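Side-chain contacts in deoxyhypusine hydroxylase (Homo sapiens, PDB 4D50), which hydroxylates the deoxyhypusine residue of the translation initiation factor eIF5A, using a two-iron centre and molecular oxygen to complete the unusual amino acid hypusine: residues A[31-36]-A[57-62]; A[24-29]-A[278-283]; A[42-47]-A[68-73]; A[10-15]-A[37-42]. All blocks are in the same frame, centred on the assembly; numbering follows the deposited sequence.

Contact 1: A[31-36]-A[57-62]; sequences RALFTL and ALLKHE. With FE (Fe (III) ion), chain D; PER (peroxide ion), chain E.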
loop_
_atom_site.group_PDB
_atom_site.type_symbol
_atom_site.label_atom_id
_atom_site.label_comp_id
_atom_site.label_asym_id
_atom_site.label_seq_id
_atom_site.Cartn_x
_atom_site.Cartn_y
_atom_site.Cartn_z
ATOM N N ARG A 31 3.618 -9.545 11.236
ATOM C CA ARG A 31 4.459 -8.965 12.257
ATOM C C ARG A 31 5.889 -9.161 11.895
ATOM O O ARG A 31 6.665 -8.215 12.016
ATOM C CB ARG A 31 4.232 -9.630 13.625
ATOM C CG ARG A 31 3.062 -9.065 14.334
ATOM C CD ARG A 31 2.758 -9.867 15.605
ATOM N NE ARG A 31 1.366 -9.630 15.951
ATOM C CZ ARG A 31 0.909 -8.468 16.423
ATOM N NH1 ARG A 31 1.739 -7.451 16.682
ATOM N NH2 ARG A 31 -0.385 -8.323 16.659
ATOM N N ALA A 32 6.245 -10.347 11.443
ATOM C CA ALA A 32 7.660 -10.610 10.996
ATOM C C ALA A 32 8.051 -9.697 9.847
ATOM O O ALA A 32 9.140 -9.117 9.780
ATOM C CB ALA A 32 7.810 -12.054 10.607
ATOM N N LEU A 33 7.169 -9.636 8.857
ATOM C CA LEU A 33 7.409 -8.811 7.699
ATOM C C LEU A 33 7.665 -7.351 8.041
ATOM O O LEU A 33 8.602 -6.777 7.564
ATOM C CB LEU A 33 6.217 -8.883 6.715
ATOM C CG LEU A 33 6.251 -7.892 5.536
ATOM C CD1 LEU A 33 7.482 -8.112 4.629
ATOM C CD2 LEU A 33 4.955 -7.984 4.736
ATOM N N PHE A 34 6.791 -6.695 8.837
ATOM C CA PHE A 34 6.999 -5.333 9.178
ATOM C C PHE A 34 8.195 -5.111 10.090
ATOM O O PHE A 34 8.858 -4.087 10.000
ATOM C CB PHE A 34 5.700 -4.697 9.679
ATOM C CG PHE A 34 4.760 -4.432 8.543
ATOM C CD1 PHE A 34 5.030 -3.393 7.604
ATOM C CD2 PHE A 34 3.661 -5.215 8.359
ATOM C CE1 PHE A 34 4.221 -3.177 6.504
ATOM C CE2 PHE A 34 2.846 -4.998 7.241
ATOM C CZ PHE A 34 3.140 -3.992 6.339
ATOM N N THR A 35 8.560 -6.107 10.863
ATOM C CA THR A 35 9.792 -5.957 11.619
ATOM C C THR A 35 10.977 -5.957 10.634
ATOM O O THR A 35 11.861 -5.113 10.762
ATOM C CB THR A 35 9.904 -7.063 12.672
ATOM O OG1 THR A 35 8.745 -6.970 13.512
ATOM C CG2 THR A 35 11.200 -6.947 13.548
ATOM N N LEU A 36 11.015 -6.880 9.699
ATOM C CA LEU A 36 12.085 -6.902 8.718
ATOM C C LEU A 36 12.146 -5.642 7.932
ATOM O O LEU A 36 13.232 -5.229 7.554
ATOM C CB LEU A 36 11.980 -8.074 7.781
ATOM C CG LEU A 36 12.167 -9.457 8.398
ATOM C CD1 LEU A 36 11.843 -10.533 7.356
ATOM C CD2 LEU A 36 13.614 -9.643 8.874
ATOM N N ALA A 57 -2.188 -13.813 -1.798
ATOM C CA ALA A 57 -1.975 -12.541 -2.619
ATOM C C ALA A 57 -1.825 -11.349 -1.677
ATOM O O ALA A 57 -0.994 -10.434 -1.933
ATOM C CB ALA A 57 -3.156 -12.274 -3.548
ATOM N N LEU A 58 -2.616 -11.316 -0.607
ATOM C CA LEU A 58 -2.507 -10.295 0.467
ATOM C C LEU A 58 -1.072 -10.239 1.014
ATOM O O LEU A 58 -0.415 -9.176 0.993
ATOM C CB LEU A 58 -3.465 -10.535 1.624
ATOM C CG LEU A 58 -3.354 -9.459 2.694
ATOM C CD1 LEU A 58 -3.842 -8.107 2.185
ATOM C CD2 LEU A 58 -4.177 -9.788 3.937
ATOM N N LEU A 59 -0.550 -11.390 1.411
ATOM C CA LEU A 59 0.808 -11.366 1.955
ATOM C C LEU A 59 1.797 -10.925 0.878
ATOM O O LEU A 59 2.609 -10.058 1.103
ATOM C CB LEU A 59 1.181 -12.729 2.552
ATOM C CG LEU A 59 2.570 -12.742 3.189
ATOM C CD1 LEU A 59 2.772 -11.811 4.359
ATOM C CD2 LEU A 59 2.846 -14.220 3.617
ATOM N N LYS A 60 1.703 -11.490 -0.331
ATOM C CA LYS A 60 2.693 -11.200 -1.372
ATOM C C LYS A 60 2.762 -9.722 -1.780
ATOM O O LYS A 60 3.833 -9.170 -1.996
ATOM C CB LYS A 60 2.441 -12.033 -2.604
ATOM C CG LYS A 60 2.824 -13.501 -2.479
ATOM C CD LYS A 60 2.727 -14.220 -3.828
ATOM C CE LYS A 60 1.301 -14.419 -4.253
ATOM N NZ LYS A 60 1.135 -15.308 -5.423
ATOM N N HIS A 61 1.626 -9.090 -1.837
ATOM C CA HIS A 61 1.579 -7.674 -2.178
ATOM C C HIS A 61 2.119 -6.807 -1.043
ATOM O O HIS A 61 2.774 -5.780 -1.314
ATOM C CB HIS A 61 0.195 -7.302 -2.697
ATOM C CG HIS A 61 -0.621 -6.494 -1.738
ATOM N ND1 HIS A 61 -1.018 -6.967 -0.510
ATOM C CD2 HIS A 61 -1.055 -5.212 -1.829
ATOM C CE1 HIS A 61 -1.750 -6.022 0.088
ATOM N NE2 HIS A 61 -1.745 -4.934 -0.683
ATOM N N GLU A 62 1.989 -7.254 0.207
ATOM C CA GLU A 62 2.607 -6.527 1.362
ATOM C C GLU A 62 4.176 -6.641 1.294
ATOM O O GLU A 62 4.936 -5.720 1.659
ATOM C CB GLU A 62 2.088 -7.093 2.647
ATOM C CG GLU A 62 1.799 -6.110 3.766
ATOM C CD GLU A 62 0.536 -5.311 3.491
ATOM O OE1 GLU A 62 -0.525 -5.894 3.192
ATOM O OE2 GLU A 62 0.671 -4.079 3.448
HETATM FE FE FE D . -3.354 -3.246 -0.636
HETATM O O1 PER E . -2.984 -3.286 -3.382
HETATM O O2 PER E . -4.249 -3.661 -2.582
HETATM O O HOH W 1 -1.900 -1.517 -1.388
HETATM O O HOH W 2 -2.597 -2.694 1.310
#
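Leu-33 and Phe-34 reach Glu-62 by different first torsions: CG of Leu-33 is anti to its backbone N (chi1 171°), whereas CG of Phe-34 is anti to its carbonyl carbon (chi1 -75°). Glu-62 meets both with a chain that bends at chi2. The leucine leads with CD2, which rests 3.7 Å from CB of Glu-62 and, more loosely, 4.4 Å from Leu-59 CD1. Phe-34 comes in with its far corner, CZ lying 3.6 Å from Glu-62 CG. The carboxylate plane is turned 48° from the ring plane, yet OE2 of Glu-62 sits at the ring edge, in plane, 3.8 Å from Phe-34 CZ. An alanine in place of Glu-62 would keep the CB that Leu-33 touches but would probably leave CZ of Phe-34 without its neighbour and the ring freer to turn. One residue earlier, His-61 faces elsewhere. Its ND1 donates to Leu-58 O at 2.7 Å, the oxygen lying close to the ring plane and the donor on an oxygen lone pair. Together with the bond from NE2 to iron (2.3 Å), this sets the ring's orientation; His-245, Glu-246, the peroxide and two waters complete the site. Segments 31-36 and 57-62 run nearly parallel, their axes 11.3 Å apart, a side-by-side stacking characteristic of a HEAT-like helical solenoid, here with helix 57-70 supplying one ligand of a diiron site shared among several helices.

Contact 2: A[24-29]-A[278-283]; sequences QPLQAR and CEVALD. With GAI (guanidine), chain F.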
loop_
_atom_site.group_PDB
_atom_site.type_symbol
_atom_site.label_atom_id
_atom_site.label_comp_id
_atom_site.label_asym_id
_atom_site.label_seq_id
_atom_site.Cartn_x
_atom_site.Cartn_y
_atom_site.Cartn_z
ATOM N N GLN A 24 2.677 -20.659 10.060
ATOM C CA GLN A 24 2.535 -19.659 11.067
ATOM C C GLN A 24 1.199 -18.933 10.823
ATOM O O GLN A 24 0.818 -18.764 9.699
ATOM C CB GLN A 24 3.675 -18.629 10.959
ATOM C CG GLN A 24 5.003 -19.081 11.568
ATOM C CD GLN A 24 5.025 -19.066 13.094
ATOM O OE1 GLN A 24 4.156 -18.486 13.765
ATOM N NE2 GLN A 24 6.058 -19.670 13.648
ATOM N N PRO A 25 0.530 -18.503 11.868
ATOM C CA PRO A 25 -0.672 -17.686 11.599
ATOM C C PRO A 25 -0.310 -16.426 10.803
ATOM O O PRO A 25 0.766 -15.874 10.985
ATOM C CB PRO A 25 -1.134 -17.263 12.967
ATOM C CG PRO A 25 -0.095 -17.674 13.918
ATOM C CD PRO A 25 0.740 -18.729 13.295
ATOM N N LEU A 26 -1.214 -15.983 9.946
ATOM C CA LEU A 26 -0.982 -14.845 9.074
ATOM C C LEU A 26 -0.559 -13.589 9.851
ATOM O O LEU A 26 0.327 -12.805 9.404
ATOM C CB LEU A 26 -2.261 -14.572 8.271
ATOM C CG LEU A 26 -2.114 -13.768 6.978
ATOM C CD1 LEU A 26 -1.057 -14.419 6.077
ATOM C CD2 LEU A 26 -3.467 -13.660 6.257
ATOM N N GLN A 27 -1.145 -13.343 11.010
ATOM C CA GLN A 27 -0.842 -12.125 11.721
ATOM C C GLN A 27 0.625 -12.147 12.187
ATOM O O GLN A 27 1.271 -11.107 12.228
ATOM C CB GLN A 27 -1.799 -11.910 12.898
ATOM C CG GLN A 27 -1.628 -12.911 14.051
ATOM C CD GLN A 27 -1.969 -12.311 15.413
ATOM O OE1 GLN A 27 -2.739 -12.883 16.172
ATOM N NE2 GLN A 27 -1.380 -11.162 15.725
ATOM N N ALA A 28 1.137 -13.326 12.495
ATOM C CA ALA A 28 2.527 -13.549 12.910
ATOM C C ALA A 28 3.519 -13.344 11.780
ATOM O O ALA A 28 4.593 -12.799 11.965
ATOM C CB ALA A 28 2.692 -14.952 13.454
ATOM N N ARG A 29 3.128 -13.749 10.590
ATOM C CA ARG A 29 3.946 -13.505 9.442
ATOM C C ARG A 29 3.880 -12.032 9.061
ATOM O O ARG A 29 4.883 -11.486 8.620
ATOM C CB ARG A 29 3.496 -14.393 8.316
ATOM C CG ARG A 29 3.478 -15.925 8.652
ATOM C CD ARG A 29 2.880 -16.720 7.517
ATOM N NE ARG A 29 3.783 -16.819 6.398
ATOM C CZ ARG A 29 3.520 -17.305 5.210
ATOM N NH1 ARG A 29 2.323 -17.815 4.928
ATOM N NH2 ARG A 29 4.446 -17.354 4.275
ATOM N N CYS A 278 -9.527 -8.827 6.948
ATOM C CA CYS A 278 -10.340 -8.716 8.159
ATOM C C CYS A 278 -9.746 -9.472 9.375
ATOM O O CYS A 278 -9.725 -8.962 10.505
ATOM C CB CYS A 278 -11.798 -9.184 7.858
ATOM S SG CYS A 278 -12.726 -8.209 6.724
ATOM N N GLU A 279 -9.257 -10.681 9.129
ATOM C CA GLU A 279 -8.474 -11.475 10.075
ATOM C C GLU A 279 -7.294 -10.802 10.728
ATOM O O GLU A 279 -7.211 -10.712 11.957
ATOM C CB GLU A 279 -7.995 -12.766 9.399
ATOM C CG GLU A 279 -7.071 -13.637 10.305
ATOM C CD GLU A 279 -6.492 -14.866 9.623
ATOM O OE1 GLU A 279 -6.886 -15.206 8.501
ATOM O OE2 GLU A 279 -5.587 -15.501 10.202
ATOM N N VAL A 280 -6.405 -10.277 9.900
ATOM C CA VAL A 280 -5.255 -9.569 10.350
ATOM C C VAL A 280 -5.671 -8.331 11.161
ATOM O O VAL A 280 -5.097 -8.092 12.232
ATOM C CB VAL A 280 -4.317 -9.235 9.161
ATOM C CG1 VAL A 280 -3.179 -8.318 9.580
ATOM C CG2 VAL A 280 -3.756 -10.549 8.603
ATOM N N ALA A 281 -6.669 -7.577 10.683
ATOM C CA ALA A 281 -7.116 -6.345 11.367
ATOM C C ALA A 281 -7.672 -6.685 12.761
ATOM O O ALA A 281 -7.275 -6.038 13.771
ATOM C CB ALA A 281 -8.148 -5.579 10.535
ATOM N N LEU A 282 -8.514 -7.712 12.804
ATOM C CA LEU A 282 -9.086 -8.147 14.086
ATOM C C LEU A 282 -8.015 -8.692 14.999
ATOM O O LEU A 282 -8.040 -8.399 16.178
ATOM C CB LEU A 282 -10.206 -9.140 13.865
ATOM C CG LEU A 282 -11.463 -8.552 13.180
ATOM C CD1 LEU A 282 -12.382 -9.619 12.644
ATOM C CD2 LEU A 282 -12.243 -7.543 14.036
ATOM N N ASP A 283 -7.078 -9.496 14.470
ATOM C CA ASP A 283 -5.983 -10.030 15.262
ATOM C C ASP A 283 -5.117 -8.949 15.833
ATOM O O ASP A 283 -4.676 -9.081 16.954
ATOM C CB ASP A 283 -5.105 -11.039 14.499
ATOM C CG ASP A 283 -5.801 -12.391 14.250
ATOM O OD1 ASP A 283 -6.896 -12.673 14.741
ATOM O OD2 ASP A 283 -5.267 -13.161 13.439
HETATM C C GAI F . -9.905 -12.360 14.798
HETATM N N1 GAI F . -9.232 -11.943 15.792
HETATM N N2 GAI F . -11.187 -12.566 14.971
HETATM N N3 GAI F . -9.391 -12.560 13.584
HETATM O O HOH W 3 -3.612 -17.582 9.774
#
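Gln-27, in the first turn of helix 26-39, brings its CA within 5.3 Å of Val-280 CA on helix 272-289, a close approach of backbones just after Pro-25, the N-cap residue. Three elements make up the seam. Leu-26 is the apolar element, its CD2 lying 3.9 Å from Val-280 CG2 as the two chains cross at about a right angle. Gln-27 lies across Asp-283, with CD 3.5 Å from the aspartate CB; its chi1 of 69° sets CG between the backbone N and the carbonyl carbon, and the amide plane is only 27° from the carboxylate plane. An alanine at Gln-27 would probably open a gap beside Asp-283 CB. The third element is a water that accepts from Leu-26 N at 2.9 Å and donates to Glu-279 OE2 at the same length. Beyond the seam Asp-283 OD1 takes N1 of a bound guanidine at 2.7 Å and, weakly, its N3, which also makes a weak bond to Glu-279 O. The chemistry therefore implies a surface joint between two helices far apart in sequence, held by van der Waals packing and one water bridge, with a carboxylate that also binds a guanidine, probably in its cationic form.

Contact 3: A[42-47]-A[68-73]; sequences PGAIAW and GQMQDA. With GAI (guanidine), chain I; GAI (guanidine), chain G.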
loop_
_atom_site.group_PDB
_atom_site.type_symbol
_atom_site.label_atom_id
_atom_site.label_comp_id
_atom_site.label_asym_id
_atom_site.label_seq_id
_atom_site.Cartn_x
_atom_site.Cartn_y
_atom_site.Cartn_z
ATOM N N PRO A 42 20.477 -6.658 3.720
ATOM C CA PRO A 42 20.461 -7.723 2.709
ATOM C C PRO A 42 19.814 -8.991 3.207
ATOM O O PRO A 42 19.068 -9.567 2.451
ATOM C CB PRO A 42 21.928 -7.946 2.360
ATOM C CG PRO A 42 22.727 -7.144 3.341
ATOM C CD PRO A 42 21.826 -6.187 4.097
ATOM N N GLY A 43 20.039 -9.403 4.468
ATOM C CA GLY A 43 19.370 -10.558 5.013
ATOM C C GLY A 43 17.843 -10.343 4.943
ATOM O O GLY A 43 17.064 -11.213 4.485
ATOM N N ALA A 44 17.427 -9.167 5.380
ATOM C CA ALA A 44 15.961 -8.838 5.437
ATOM C C ALA A 44 15.346 -8.865 4.055
ATOM O O ALA A 44 14.312 -9.468 3.812
ATOM C CB ALA A 44 15.759 -7.517 6.078
ATOM N N ILE A 45 16.009 -8.243 3.099
ATOM C CA ILE A 45 15.519 -8.278 1.725
ATOM C C ILE A 45 15.400 -9.714 1.172
ATOM O O ILE A 45 14.408 -10.084 0.497
ATOM C CB ILE A 45 16.405 -7.355 0.850
ATOM C CG1 ILE A 45 16.130 -5.908 1.294
ATOM C CG2 ILE A 45 16.104 -7.504 -0.610
ATOM C CD1 ILE A 45 16.973 -4.822 0.674
ATOM N N ALA A 46 16.375 -10.575 1.473
ATOM C CA ALA A 46 16.334 -11.953 1.008
ATOM C C ALA A 46 15.205 -12.788 1.572
ATOM O O ALA A 46 14.591 -13.539 0.834
ATOM C CB ALA A 46 17.672 -12.644 1.276
ATOM N N TRP A 47 14.935 -12.655 2.843
ATOM C CA TRP A 47 13.878 -13.377 3.488
ATOM C C TRP A 47 12.496 -12.884 2.957
ATOM O O TRP A 47 11.603 -13.663 2.759
ATOM C CB TRP A 47 13.935 -13.189 4.994
ATOM C CG TRP A 47 15.008 -13.944 5.732
ATOM C CD1 TRP A 47 16.074 -13.406 6.410
ATOM C CD2 TRP A 47 15.077 -15.361 5.939
ATOM N NE1 TRP A 47 16.810 -14.399 7.014
ATOM C CE2 TRP A 47 16.250 -15.616 6.712
ATOM C CE3 TRP A 47 14.300 -16.435 5.511
ATOM C CZ2 TRP A 47 16.627 -16.901 7.091
ATOM C CZ3 TRP A 47 14.675 -17.733 5.892
ATOM C CH2 TRP A 47 15.845 -17.954 6.655
ATOM N N GLY A 68 9.372 -1.656 -1.360
ATOM C CA GLY A 68 9.292 -0.297 -1.872
ATOM C C GLY A 68 9.691 0.709 -0.799
ATOM O O GLY A 68 10.458 1.653 -1.068
ATOM N N GLN A 69 9.038 0.624 0.316
ATOM C CA GLN A 69 9.196 1.576 1.411
ATOM C C GLN A 69 10.601 1.572 2.000
ATOM O O GLN A 69 11.039 2.630 2.531
ATOM C CB GLN A 69 8.120 1.281 2.506
ATOM C CG GLN A 69 6.723 1.423 1.990
ATOM C CD GLN A 69 6.348 2.812 1.621
ATOM O OE1 GLN A 69 6.437 3.673 2.444
ATOM N NE2 GLN A 69 5.893 3.024 0.375
ATOM N N MET A 70 11.291 0.400 1.871
ATOM C CA MET A 70 12.665 0.209 2.308
ATOM C C MET A 70 13.665 1.044 1.504
ATOM O O MET A 70 14.747 1.374 1.982
ATOM C CB MET A 70 13.003 -1.231 2.317
ATOM C CG MET A 70 12.258 -2.013 3.408
ATOM S SD MET A 70 12.311 -3.784 3.170
ATOM C CE MET A 70 13.854 -4.144 3.935
ATOM N N GLN A 71 13.279 1.374 0.293
ATOM C CA GLN A 71 14.052 2.242 -0.621
ATOM C C GLN A 71 15.469 1.719 -0.924
ATOM O O GLN A 71 16.387 2.521 -1.167
ATOM C CB GLN A 71 14.054 3.658 -0.148
ATOM C CG GLN A 71 12.636 4.271 -0.297
ATOM C CD GLN A 71 12.678 5.777 -0.208
ATOM O OE1 GLN A 71 12.962 6.319 0.849
ATOM N NE2 GLN A 71 12.328 6.434 -1.275
ATOM N N ASP A 72 15.622 0.397 -0.869
ATOM C CA ASP A 72 16.899 -0.243 -1.037
ATOM C C ASP A 72 16.976 -0.831 -2.428
ATOM O O ASP A 72 16.265 -1.764 -2.831
ATOM C CB ASP A 72 17.129 -1.248 0.062
ATOM C CG ASP A 72 18.568 -1.722 0.137
ATOM O OD1 ASP A 72 19.215 -1.836 -0.917
ATOM O OD2 ASP A 72 19.029 -1.987 1.286
ATOM N N ALA A 73 17.865 -0.255 -3.221
ATOM C CA ALA A 73 18.024 -0.670 -4.647
ATOM C C ALA A 73 18.328 -2.163 -4.788
ATOM O O ALA A 73 18.150 -2.723 -5.829
ATOM C CB ALA A 73 19.112 0.229 -5.346
HETATM C C GAI I . 21.209 -3.816 1.264
HETATM N N1 GAI I . 21.808 -3.435 0.243
HETATM N N2 GAI I . 20.346 -4.823 1.162
HETATM N N3 GAI I . 21.405 -3.176 2.421
HETATM C C GAI G . 22.886 -4.494 7.053
HETATM N N1 GAI G . 23.379 -5.637 7.180
HETATM N N2 GAI G . 21.929 -4.105 7.898
HETATM N N3 GAI G . 23.333 -3.643 6.121
#
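Apolar packing begins at Ile-45, whose CG1 lies 3.9 Å from Met-70 CE. The two side chains run antiparallel alongside each other, and the bend of Met-70 at chi3 (85°) turns its methyl toward helix 42-50. The same CE also comes within 4.4 Å of Ala-44 CB, so one terminal methyl serves two consecutive residues of helix 42-50. A second kind of contact sets carbon against a carboxylate. Ile-45 extends beyond CG1 until CD1 is 3.5 Å from CG of Asp-72 and 3.6 Å from its CB, the chains crossing obliquely. Asp-72 belongs to the loop after helix 57-70, entered through Gln-71 with its positive phi of 58°. Polar interactions gather at the outer end of this aspartate. OD1 accepts a hydrogen bond from the backbone N of Arg-74, which anchors the carboxylate within its own loop, and a weak one at 3.3 Å from N1 of the guanidine beside it (chain I). That same guanidine also touches hydrocarbon: its N2 lies 3.4 Å from Ile-45 CD1, and its N3 is 3.5 Å from CD of Pro-42. What results is an interface between helix 42-50 and the end of helix 57-70 that is apolar at Met-70 and acidic at Asp-72. The pairing of a carboxylate with hydrocarbon is consistent with the guanidine bound here, although its exact placement against the carboxylate is doubtful.

Contact 4: A[10-15]-A[37-42]; sequences QEVDAI and RGLGGP. With GAI (guanidine), chain I; GAI (guanidine), chain G.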
loop_
_atom_site.group_PDB
_atom_site.type_symbol
_atom_site.label_atom_id
_atom_site.label_comp_id
_atom_site.label_asym_id
_atom_site.label_seq_id
_atom_site.Cartn_x
_atom_site.Cartn_y
_atom_site.Cartn_z
ATOM N N GLN A 10 21.249 -12.396 13.652
ATOM C CA GLN A 10 20.543 -13.508 14.276
ATOM C C GLN A 10 19.033 -13.234 14.317
ATOM O O GLN A 10 18.221 -14.114 13.968
ATOM C CB GLN A 10 21.010 -13.738 15.720
ATOM C CG GLN A 10 22.400 -14.363 15.860
ATOM C CD GLN A 10 22.720 -14.856 17.276
ATOM O OE1 GLN A 10 22.051 -14.546 18.247
ATOM N NE2 GLN A 10 23.782 -15.619 17.385
ATOM N N GLU A 11 18.649 -12.044 14.771
ATOM C CA GLU A 11 17.215 -11.738 14.932
ATOM C C GLU A 11 16.535 -11.673 13.555
ATOM O O GLU A 11 15.393 -12.173 13.331
ATOM C CB GLU A 11 17.008 -10.437 15.698
ATOM C CG GLU A 11 17.352 -10.525 17.176
ATOM C CD GLU A 11 16.693 -11.755 17.799
ATOM O OE1 GLU A 11 15.454 -11.892 17.669
ATOM O OE2 GLU A 11 17.428 -12.600 18.359
ATOM N N VAL A 12 17.220 -11.066 12.609
ATOM C CA VAL A 12 16.758 -11.127 11.221
ATOM C C VAL A 12 16.445 -12.549 10.672
ATOM O O VAL A 12 15.446 -12.769 9.974
ATOM C CB VAL A 12 17.738 -10.381 10.279
ATOM C CG1 VAL A 12 17.417 -10.643 8.814
ATOM C CG2 VAL A 12 17.707 -8.878 10.535
ATOM N N ASP A 13 17.312 -13.519 10.933
ATOM C CA ASP A 13 17.139 -14.857 10.374
ATOM C C ASP A 13 16.012 -15.579 11.054
ATOM O O ASP A 13 15.231 -16.305 10.434
ATOM C CB ASP A 13 18.443 -15.638 10.529
ATOM C CG ASP A 13 19.526 -15.089 9.655
ATOM O OD1 ASP A 13 19.204 -14.345 8.679
ATOM O OD2 ASP A 13 20.725 -15.378 9.940
ATOM N N ALA A 14 15.875 -15.307 12.334
ATOM C CA ALA A 14 14.798 -15.849 13.162
ATOM C C ALA A 14 13.444 -15.345 12.727
ATOM O O ALA A 14 12.510 -16.143 12.561
ATOM C CB ALA A 14 15.022 -15.459 14.600
ATOM N N ILE A 15 13.346 -14.024 12.567
ATOM C CA ILE A 15 12.118 -13.390 12.091
ATOM C C ILE A 15 11.794 -13.853 10.664
ATOM O O ILE A 15 10.624 -14.143 10.319
ATOM C CB ILE A 15 12.234 -11.848 12.186
ATOM C CG1 ILE A 15 12.356 -11.453 13.663
ATOM C CG2 ILE A 15 11.030 -11.132 11.531
ATOM C CD1 ILE A 15 13.047 -10.123 13.892
ATOM N N ARG A 37 10.984 -5.108 7.564
ATOM C CA ARG A 37 10.955 -3.849 6.842
ATOM C C ARG A 37 11.689 -2.758 7.590
ATOM O O ARG A 37 12.432 -1.966 6.994
ATOM C CB ARG A 37 9.486 -3.469 6.584
ATOM C CG ARG A 37 9.308 -2.175 5.840
ATOM C CD ARG A 37 9.065 -1.060 6.793
ATOM N NE ARG A 37 8.911 0.280 6.235
ATOM C CZ ARG A 37 9.935 1.069 5.954
ATOM N NH1 ARG A 37 11.171 0.609 6.046
ATOM N NH2 ARG A 37 9.736 2.304 5.504
ATOM N N GLY A 38 11.488 -2.703 8.917
ATOM C CA GLY A 38 12.156 -1.739 9.792
ATOM C C GLY A 38 13.663 -1.960 9.937
ATOM O O GLY A 38 14.467 -1.023 9.906
ATOM N N LEU A 39 14.051 -3.207 10.057
ATOM C CA LEU A 39 15.464 -3.552 10.254
ATOM C C LEU A 39 16.264 -3.326 9.029
ATOM O O LEU A 39 17.369 -2.788 9.074
ATOM C CB LEU A 39 15.570 -4.980 10.746
ATOM C CG LEU A 39 14.997 -5.214 12.115
ATOM C CD1 LEU A 39 15.003 -6.667 12.457
ATOM C CD2 LEU A 39 15.752 -4.412 13.205
ATOM N N GLY A 40 15.727 -3.761 7.890
ATOM C CA GLY A 40 16.446 -3.509 6.664
ATOM C C GLY A 40 17.701 -4.347 6.521
ATOM O O GLY A 40 18.012 -5.191 7.356
ATOM N N GLY A 41 18.390 -4.077 5.431
ATOM C CA GLY A 41 19.560 -4.849 5.079
ATOM C C GLY A 41 19.363 -6.062 4.163
ATOM O O GLY A 41 18.247 -6.462 3.835
ATOM N N PRO A 42 20.477 -6.658 3.720
ATOM C CA PRO A 42 20.461 -7.723 2.709
ATOM C C PRO A 42 19.814 -8.991 3.207
ATOM O O PRO A 42 19.068 -9.567 2.451
ATOM C CB PRO A 42 21.928 -7.946 2.360
ATOM C CG PRO A 42 22.727 -7.144 3.341
ATOM C CD PRO A 42 21.826 -6.187 4.097
HETATM C C GAI I . 21.209 -3.816 1.264
HETATM N N1 GAI I . 21.808 -3.435 0.243
HETATM N N2 GAI I . 20.346 -4.823 1.162
HETATM N N3 GAI I . 21.405 -3.176 2.421
HETATM C C GAI G . 22.886 -4.494 7.053
HETATM N N1 GAI G . 23.379 -5.637 7.180
HETATM N N2 GAI G . 21.929 -4.105 7.898
HETATM N N3 GAI G . 23.333 -3.643 6.121
#
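The amide N of Ile-15 donates to Glu-11 O at 2.9 Å, and this helical bond belongs to the turn that sets Ile-15 and Val-12 on one face, both against Leu-39. Leu-39 answers with a single methyl. Its CD1 lies 4.0 Å from CG2 of Val-12 and 4.2 Å from CD1 of Ile-15, so it bridges two residues one turn apart on helix 3-20. The leucine CG is anti to its own carbonyl carbon (chi1 -66°), which projects the branch outward to them. These are van der Waals contacts at rather loose distances. Immediately after Leu-39 the helix stops: Gly-40 leaves helical angles with a phi of 71°, and Gly-41 follows at 92°, where a side chain would be pressed against the preceding carbonyl oxygen. Gly-41 is the N-cap of helix 42-50 and borders two guanidines, its C lying 3.4 Å from N2 of one and its CA 3.8 Å from N2 of the other. The contact thus sits at the N-terminal edge of the helical array: helix 3-20 lies against helix 26-39, where Ile-15 also touches Ala-32, Thr-35 and Leu-36, while Arg-37 reaches Cys-66 and Gln-69 on helix 57-70.

Helix 26-39 is the common member of contacts 1, 2 and 4, meeting helix 57-70, helix 272-289 and helix 3-20 in turn; contact 3 adds helix 42-50 against the end of helix 57-70. Along the chain contact 4 closes before contact 3 opens, and contacts 1 and 3 both lie inside the long loop closed by contact 2. Centres of contacts 3 and 4 are 9 Å apart, those of 1 and 2 10 Å, and those of 2 and 3 22 Å. Local packing thus links the N-terminal helices to helix 57-70, which carries one iron ligand, while contact 2 joins them to the C-terminal helix, bringing distant parts of the all-helical chain together.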